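Local coordinates for protein 273aa long hypothetical dTDP-4-dehydrorhamnose reductase (Sulfolobus tokodaii, PDB 2GGS) that binds NADPH in a Rossmann-type fold and, judging from its family, probably reduces dTDP-4-dehydrorhamnose, at residues I27-S32 against Y39-T44; G209-R214 against P245-L250. One frame throughout, in Å; residues are numbered along the deposited sequence.

Contact 1. Residues I27-S32 against Y39-T44; sequences IKVYNS and YKLDLT. With NDP (NADPH dihydro-nicotinamide-adenine-dinucleotide phosphate), chain C.
Tyr30 has its CG between the backbone N and the carbonyl carbon (chi1 65°), and this turns the ring back over the strand beside it, where one face receives the backbone of Lys40, CA standing above the plane but offset toward the rim. Lys40 crosses the ring at about a right angle, CB coming within 3.6 Å of Tyr30 CZ, and its chain then bends at chi4 (78°) to bring NZ to 2.6 Å from Asn31 O, above the carbonyl plane. Replacing Tyr30 by an alanine would probably leave Lys40 without the ring its methylenes lie across and free its chain to swing away from Asn31 O. The backbones pair as parallel strands: Tyr39 N gives a hydrogen bond to Lys28 O, Tyr30 N to Tyr39 O, and Leu41 N to Tyr30 O. On the other face of the sheet, Val29 CG1 meets Leu41 CB at 3.8 Å.

Past the paired residues the two segments hold the adenosine end of NADPH. Asn31 N and Ser32 N donate to O1X and O3X of the 2'-phosphate, the second at 2.8 Å. At the adenine, Leu43 N donates to N1A (2.9 Å, N-H...N 169°). The amino group N6A donates to Asp42 OD1 at 3.0 Å. Asn31 ND2 lies 3.6 Å from cofactor C6A, its amide running alongside the Asp42 carboxylate. Asp42 OD1 also accepts from Thr44 N, which closes an Asx turn, and from Thr44 OG1, both from the same face; these bonds limit the carboxylate's rotation.

Strand 39-40 is one of the two edge strands of the Rossmann sheet; strand 26-30 lies between it and strand 3-6, and Phe52 of helix 46-56 packs on Val29 and Leu41.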
loop_
_atom_site.group_PDB
_atom_site.type_symbol
_atom_site.label_atom_id
_atom_site.label_comp_id
_atom_site.label_asym_id
_atom_site.label_seq_id
_atom_site.Cartn_x
_atom_site.Cartn_y
_atom_site.Cartn_z
ATOM N N ILE A 27 -8.302 -4.161 -16.347
ATOM C CA ILE A 27 -8.615 -2.770 -16.630
ATOM C C ILE A 27 -7.745 -1.907 -15.732
ATOM O O ILE A 27 -7.916 -1.894 -14.513
ATOM C CB ILE A 27 -10.108 -2.458 -16.387
ATOM C CG1 ILE A 27 -10.979 -3.436 -17.193
ATOM C CG2 ILE A 27 -10.411 -0.978 -16.690
ATOM C CD1 ILE A 27 -12.379 -3.507 -16.683
ATOM N N LYS A 28 -6.818 -1.196 -16.349
ATOM C CA LYS A 28 -5.789 -0.423 -15.625
ATOM C C LYS A 28 -6.163 1.047 -15.580
ATOM O O LYS A 28 -6.275 1.652 -16.641
ATOM C CB LYS A 28 -4.417 -0.577 -16.314
ATOM C CG LYS A 28 -3.952 -2.041 -16.432
ATOM C CD LYS A 28 -2.600 -2.157 -17.100
ATOM C CE LYS A 28 -2.693 -2.021 -18.582
ATOM N NZ LYS A 28 -1.564 -2.827 -19.147
ATOM N N VAL A 29 -6.339 1.599 -14.374
ATOM C CA VAL A 29 -6.701 3.032 -14.216
ATOM C C VAL A 29 -5.533 3.864 -13.690
ATOM O O VAL A 29 -4.882 3.497 -12.696
ATOM C CB VAL A 29 -7.980 3.199 -13.324
ATOM C CG1 VAL A 29 -8.175 4.670 -12.863
ATOM C CG2 VAL A 29 -9.234 2.743 -14.098
ATOM N N TYR A 30 -5.275 5.021 -14.318
ATOM C CA TYR A 30 -4.248 5.906 -13.849
ATOM C C TYR A 30 -4.894 7.288 -13.838
ATOM O O TYR A 30 -6.020 7.424 -14.308
ATOM C CB TYR A 30 -3.036 5.881 -14.778
ATOM C CG TYR A 30 -3.330 6.428 -16.185
ATOM C CD1 TYR A 30 -3.160 7.795 -16.474
ATOM C CD2 TYR A 30 -3.754 5.580 -17.197
ATOM C CE1 TYR A 30 -3.414 8.292 -17.769
ATOM C CE2 TYR A 30 -4.014 6.057 -18.481
ATOM C CZ TYR A 30 -3.846 7.405 -18.749
ATOM O OH TYR A 30 -4.121 7.851 -20.025
ATOM N N ASN A 31 -4.201 8.261 -13.267
ATOM C CA ASN A 31 -4.701 9.630 -13.271
ATOM C C ASN A 31 -3.595 10.507 -13.883
ATOM O O ASN A 31 -3.600 10.779 -15.091
ATOM C CB ASN A 31 -5.061 10.028 -11.843
ATOM C CG ASN A 31 -5.677 11.424 -11.736
ATOM O OD1 ASN A 31 -6.327 11.903 -12.664
ATOM N ND2 ASN A 31 -5.472 12.067 -10.586
ATOM N N SER A 32 -2.620 10.873 -13.069
ATOM C CA SER A 32 -1.522 11.731 -13.524
ATOM C C SER A 32 -0.462 11.003 -14.386
ATOM O O SER A 32 0.176 11.613 -15.274
ATOM C CB SER A 32 -0.866 12.409 -12.331
ATOM O OG SER A 32 0.174 13.268 -12.782
ATOM N N TYR A 39 -6.539 3.549 -18.650
ATOM C CA TYR A 39 -7.659 4.475 -18.749
ATOM C C TYR A 39 -7.430 5.567 -17.750
ATOM O O TYR A 39 -7.164 5.303 -16.561
ATOM C CB TYR A 39 -8.982 3.787 -18.396
ATOM C CG TYR A 39 -9.381 2.733 -19.373
ATOM C CD1 TYR A 39 -10.267 3.024 -20.405
ATOM C CD2 TYR A 39 -8.886 1.433 -19.266
ATOM C CE1 TYR A 39 -10.630 2.050 -21.315
ATOM C CE2 TYR A 39 -9.254 0.440 -20.170
ATOM C CZ TYR A 39 -10.130 0.755 -21.187
ATOM O OH TYR A 39 -10.502 -0.218 -22.099
ATOM N N LYS A 40 -7.545 6.810 -18.214
ATOM C CA LYS A 40 -7.352 7.925 -17.340
ATOM C C LYS A 40 -8.643 8.205 -16.571
ATOM O O LYS A 40 -9.715 8.347 -17.170
ATOM C CB LYS A 40 -6.985 9.170 -18.163
ATOM C CG LYS A 40 -6.515 10.285 -17.282
ATOM C CD LYS A 40 -6.289 11.597 -18.082
ATOM C CE LYS A 40 -5.869 12.713 -17.164
ATOM N NZ LYS A 40 -4.421 12.626 -16.768
ATOM N N LEU A 41 -8.538 8.303 -15.245
ATOM C CA LEU A 41 -9.711 8.535 -14.387
ATOM C C LEU A 41 -9.291 9.075 -13.041
ATOM O O LEU A 41 -8.477 8.460 -12.296
ATOM C CB LEU A 41 -10.587 7.265 -14.254
ATOM C CG LEU A 41 -11.799 7.305 -13.329
ATOM C CD1 LEU A 41 -12.881 8.194 -13.932
ATOM C CD2 LEU A 41 -12.335 5.898 -13.167
ATOM N N ASP A 42 -9.837 10.232 -12.711
ATOM C CA ASP A 42 -9.663 10.817 -11.399
ATOM C C ASP A 42 -10.742 10.272 -10.500
ATOM O O ASP A 42 -11.935 10.570 -10.680
ATOM C CB ASP A 42 -9.784 12.352 -11.475
ATOM C CG ASP A 42 -9.470 13.037 -10.154
ATOM O OD1 ASP A 42 -9.591 12.406 -9.061
ATOM O OD2 ASP A 42 -9.097 14.246 -10.189
ATOM N N LEU A 43 -10.336 9.481 -9.505
ATOM C CA LEU A 43 -11.279 8.856 -8.569
ATOM C C LEU A 43 -12.063 9.851 -7.683
ATOM O O LEU A 43 -13.057 9.462 -7.057
ATOM C CB LEU A 43 -10.552 7.850 -7.678
ATOM C CG LEU A 43 -10.629 6.391 -8.129
ATOM C CD1 LEU A 43 -10.249 6.190 -9.599
ATOM C CD2 LEU A 43 -9.806 5.491 -7.207
ATOM N N THR A 44 -11.627 11.109 -7.647
ATOM C CA THR A 44 -12.351 12.147 -6.872
ATOM C C THR A 44 -13.485 12.803 -7.692
ATOM O O THR A 44 -14.228 13.633 -7.167
ATOM C CB THR A 44 -11.424 13.227 -6.276
ATOM O OG1 THR A 44 -10.841 14.015 -7.322
ATOM C CG2 THR A 44 -10.304 12.585 -5.381
HETATM P PA NDP C . 1.768 4.931 -5.110
HETATM O O1A NDP C . 1.987 6.251 -4.496
HETATM O O2A NDP C . 2.941 4.407 -5.850
HETATM O O5B NDP C . 0.529 4.934 -6.090
HETATM C C5B NDP C . -0.611 5.727 -5.812
HETATM C C4B NDP C . -1.581 5.436 -6.927
HETATM O O4B NDP C . -2.806 6.102 -6.609
HETATM C C3B NDP C . -1.090 5.894 -8.291
HETATM O O3B NDP C . -1.430 4.916 -9.237
HETATM C C2B NDP C . -1.931 7.159 -8.508
HETATM O O2B NDP C . -2.124 7.332 -9.880
HETATM C C1B NDP C . -3.217 6.743 -7.807
HETATM N N9A NDP C . -4.041 7.909 -7.474
HETATM C C8A NDP C . -3.779 8.863 -6.537
HETATM N N7A NDP C . -4.786 9.781 -6.570
HETATM C C5A NDP C . -5.658 9.400 -7.519
HETATM C C6A NDP C . -6.850 9.964 -7.990
HETATM N N6A NDP C . -7.264 11.178 -7.532
HETATM N N1A NDP C . -7.483 9.309 -9.011
HETATM C C2A NDP C . -7.021 8.127 -9.577
HETATM N N3A NDP C . -5.842 7.592 -9.118
HETATM C C4A NDP C . -5.189 8.229 -8.118
HETATM O O3 NDP C . 1.267 4.022 -3.863
HETATM P PN NDP C . 1.650 2.474 -3.569
HETATM O O1N NDP C . 1.589 1.619 -4.733
HETATM O O2N NDP C . 2.890 2.600 -2.770
HETATM O O5D NDP C . 0.485 2.122 -2.530
HETATM C C5D NDP C . -0.572 1.245 -2.904
HETATM C C4D NDP C . -1.605 1.109 -1.793
HETATM O O4D NDP C . -0.960 0.589 -0.654
HETATM C C3D NDP C . -2.250 2.422 -1.359
HETATM O O3D NDP C . -3.551 2.059 -0.981
HETATM C C2D NDP C . -1.455 2.836 -0.146
HETATM O O2D NDP C . -2.225 3.687 0.687
HETATM C C1D NDP C . -1.191 1.441 0.471
HETATM N N1N NDP C . -0.015 1.474 1.348
HETATM C C2N NDP C . 1.130 2.044 0.859
HETATM C C3N NDP C . 2.336 1.949 1.538
HETATM C C7N NDP C . 3.551 2.590 0.949
HETATM O O7N NDP C . 4.711 2.699 1.741
HETATM N N7N NDP C . 3.516 3.058 -0.297
HETATM C C4N NDP C . 2.420 1.216 2.864
HETATM C C5N NDP C . 1.103 0.650 3.342
HETATM C C6N NDP C . -0.043 0.798 2.551
HETATM P P2B NDP C . -1.277 8.461 -10.752
HETATM O O1X NDP C . -1.469 7.978 -12.133
HETATM O O2X NDP C . 0.143 8.462 -10.296
HETATM O O3X NDP C . -1.876 9.871 -10.514
#

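Contact 2. Residues G209-R214 against P245-L250; sequences GERISR and PYDSSL
The guanidinium of Arg211 meets Asp247 edge-on: Asp247 OD2 and Ser249 OG both lie near its plane, while the carboxylate itself is turned 44° from it. NE and NH2 grip the single oxygen OD2 side-on, making a salt bridge with two hydrogen bonds. Arg211 NE lies 2.8 Å from Asp247 OD2, on its syn side, whereas the bond from Arg211 NH2 to the same oxygen is longer, 3.1 Å, and more bent, with an N-H...O angle of 138°; both approach from one face of the carboxylate. Tyr180 adds a cation-pi contact to the same arginine.

The arginine chain is extended from CG to NE and runs past Ser249, whose CB lies 3.7 Å from Arg211 CG. While OD2 faces the arginine, Asp247 OD1 accepts Ser249 N, closing an Asx turn, and Ser249 OG at 2.6 Å. With CG anti to the backbone N (chi1 -174°), Asp247 can thus fold one oxygen onto its own loop and offer the other across the contact. Four hydrogen bonds therefore hold the carboxylate and limit its rotation.

Near Gly209 O and Leu250 O two waters lie between the segments; one donates to Leu250 O at 2.7 Å and more weakly to Gly209 O, and the other lies close to both oxygens. A third lies at the edge of the Arg214 guanidinium, in its plane, accepting from Arg214 NH1 at 2.9 Å and donating to Pro245 O and Ser248 OG.

This is structural packing that joins the loop between strand 231-234 and helix 253-258 to the residues leading into helix 214-224, whose N-cap is Ser213. Strand 180-181, antiparallel to strand 212-213, touches both segments: Tyr181 makes a cation-pi contact with Arg214, and Tyr180 bonds through its backbone to Tyr246.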
loop_
_atom_site.group_PDB
_atom_site.type_symbol
_atom_site.label_atom_id
_atom_site.label_comp_id
_atom_site.label_asym_id
_atom_site.label_seq_id
_atom_site.Cartn_x
_atom_site.Cartn_y
_atom_site.Cartn_z
ATOM N N GLY A 209 5.762 -7.574 5.439
ATOM C CA GLY A 209 7.080 -8.209 5.552
ATOM C C GLY A 209 7.424 -8.563 6.991
ATOM O O GLY A 209 6.592 -8.545 7.851
ATOM N N GLU A 210 8.684 -8.904 7.227
ATOM C CA GLU A 210 9.156 -9.187 8.584
ATOM C C GLU A 210 9.431 -7.864 9.294
ATOM O O GLU A 210 9.860 -6.877 8.668
ATOM C CB GLU A 210 10.450 -10.016 8.510
ATOM C CG GLU A 210 10.306 -11.355 7.830
ATOM C CD GLU A 210 10.108 -12.481 8.835
ATOM O OE1 GLU A 210 9.895 -13.623 8.390
ATOM O OE2 GLU A 210 10.128 -12.220 10.063
ATOM N N ARG A 211 9.177 -7.828 10.603
ATOM C CA ARG A 211 9.450 -6.636 11.412
ATOM C C ARG A 211 10.945 -6.258 11.363
ATOM O O ARG A 211 11.801 -7.108 11.608
ATOM C CB ARG A 211 9.039 -6.880 12.861
ATOM C CG ARG A 211 9.399 -5.726 13.844
ATOM C CD ARG A 211 8.859 -6.108 15.252
ATOM N NE ARG A 211 9.076 -5.085 16.270
ATOM C CZ ARG A 211 10.201 -4.923 16.965
ATOM N NH1 ARG A 211 11.231 -5.734 16.773
ATOM N NH2 ARG A 211 10.271 -3.964 17.886
ATOM N N ILE A 212 11.246 -4.998 11.043
ATOM C CA ILE A 212 12.621 -4.525 10.976
ATOM C C ILE A 212 12.667 -3.042 11.290
ATOM O O ILE A 212 11.688 -2.327 11.067
ATOM C CB ILE A 212 13.243 -4.814 9.558
ATOM C CG1 ILE A 212 14.782 -4.734 9.552
ATOM C CG2 ILE A 212 12.637 -3.854 8.501
ATOM C CD1 ILE A 212 15.430 -5.139 8.205
ATOM N N SER A 213 13.792 -2.583 11.847
ATOM C CA SER A 213 13.965 -1.161 12.103
ATOM C C SER A 213 14.444 -0.472 10.827
ATOM O O SER A 213 15.085 -1.097 9.963
ATOM C CB SER A 213 14.952 -0.938 13.285
ATOM O OG SER A 213 16.296 -1.210 12.898
ATOM N N ARG A 214 14.168 0.832 10.694
ATOM C CA ARG A 214 14.687 1.531 9.522
ATOM C C ARG A 214 16.209 1.511 9.490
ATOM O O ARG A 214 16.817 1.421 8.424
ATOM C CB ARG A 214 14.211 2.989 9.531
ATOM C CG ARG A 214 12.817 3.182 8.917
ATOM C CD ARG A 214 11.727 2.924 9.867
ATOM N NE ARG A 214 10.416 3.363 9.347
ATOM C CZ ARG A 214 9.255 3.096 9.928
ATOM N NH1 ARG A 214 9.202 2.368 11.040
ATOM N NH2 ARG A 214 8.133 3.552 9.384
ATOM N N PRO A 245 4.170 6.350 13.408
ATOM C CA PRO A 245 4.037 5.377 14.511
ATOM C C PRO A 245 5.385 4.740 14.827
ATOM O O PRO A 245 6.152 4.438 13.926
ATOM C CB PRO A 245 3.029 4.337 13.967
ATOM C CG PRO A 245 3.090 4.492 12.465
ATOM C CD PRO A 245 3.388 5.954 12.215
ATOM N N TYR A 246 5.686 4.585 16.112
ATOM C CA TYR A 246 6.975 3.990 16.528
ATOM C C TYR A 246 7.216 2.571 16.001
ATOM O O TYR A 246 8.246 2.312 15.392
ATOM C CB TYR A 246 7.104 3.991 18.047
ATOM C CG TYR A 246 8.397 3.358 18.506
ATOM C CD1 TYR A 246 9.622 3.974 18.240
ATOM C CD2 TYR A 246 8.397 2.137 19.159
ATOM C CE1 TYR A 246 10.826 3.385 18.641
ATOM C CE2 TYR A 246 9.596 1.537 19.568
ATOM C CZ TYR A 246 10.798 2.181 19.307
ATOM O OH TYR A 246 11.997 1.620 19.719
ATOM N N ASP A 247 6.270 1.679 16.232
ATOM C CA ASP A 247 6.341 0.311 15.744
ATOM C C ASP A 247 5.033 -0.041 15.082
ATOM O O ASP A 247 4.070 -0.444 15.755
ATOM C CB ASP A 247 6.641 -0.685 16.877
ATOM C CG ASP A 247 6.855 -2.082 16.365
ATOM O OD1 ASP A 247 6.498 -2.355 15.195
ATOM O OD2 ASP A 247 7.406 -2.933 17.106
ATOM N N SER A 248 4.994 0.104 13.765
ATOM C CA SER A 248 3.746 -0.227 13.022
ATOM C C SER A 248 3.838 -1.612 12.368
ATOM O O SER A 248 3.040 -1.987 11.508
ATOM C CB SER A 248 3.451 0.889 12.003
ATOM O OG SER A 248 4.459 0.947 11.028
ATOM N N SER A 249 4.796 -2.436 12.822
ATOM C CA SER A 249 4.925 -3.742 12.214
ATOM C C SER A 249 3.592 -4.481 12.306
ATOM O O SER A 249 2.825 -4.283 13.274
ATOM C CB SER A 249 6.041 -4.558 12.891
ATOM O OG SER A 249 5.798 -4.660 14.266
ATOM N N LEU A 250 3.327 -5.314 11.291
ATOM C CA LEU A 250 2.105 -6.139 11.245
ATOM C C LEU A 250 2.379 -7.601 11.505
ATOM O O LEU A 250 3.416 -8.122 11.115
ATOM C CB LEU A 250 1.410 -6.031 9.879
ATOM C CG LEU A 250 1.063 -4.601 9.472
ATOM C CD1 LEU A 250 0.293 -4.770 8.116
ATOM C CD2 LEU A 250 0.219 -3.942 10.567
HETATM O O HOH W 1 3.793 -8.635 8.420
HETATM O O HOH W 2 6.135 -7.995 11.162
HETATM O O HOH W 3 6.343 2.780 11.598
#

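Contact 1 closes before contact 2 opens along the chain, and the two lie on opposite sides of its centre, with centres 31 Å apart and nearest atoms about 21 Å apart. Contact 1 belongs to the outer edge of the seven-stranded parallel Rossmann sheet, strands 26-30 and 39-40, whereas contact 2 follows strand 203-206, the opposite edge strand, and involves the small antiparallel pair 180-181 and 212-213. The cofactor is bound at contact 1, whereas at contact 2 the side chain of Arg214 stays about 8 Å from it. Segments 27-32 and 39-44 thus bind the cofactor directly, while 209-214 and 245-250 tie together parts of the later chain.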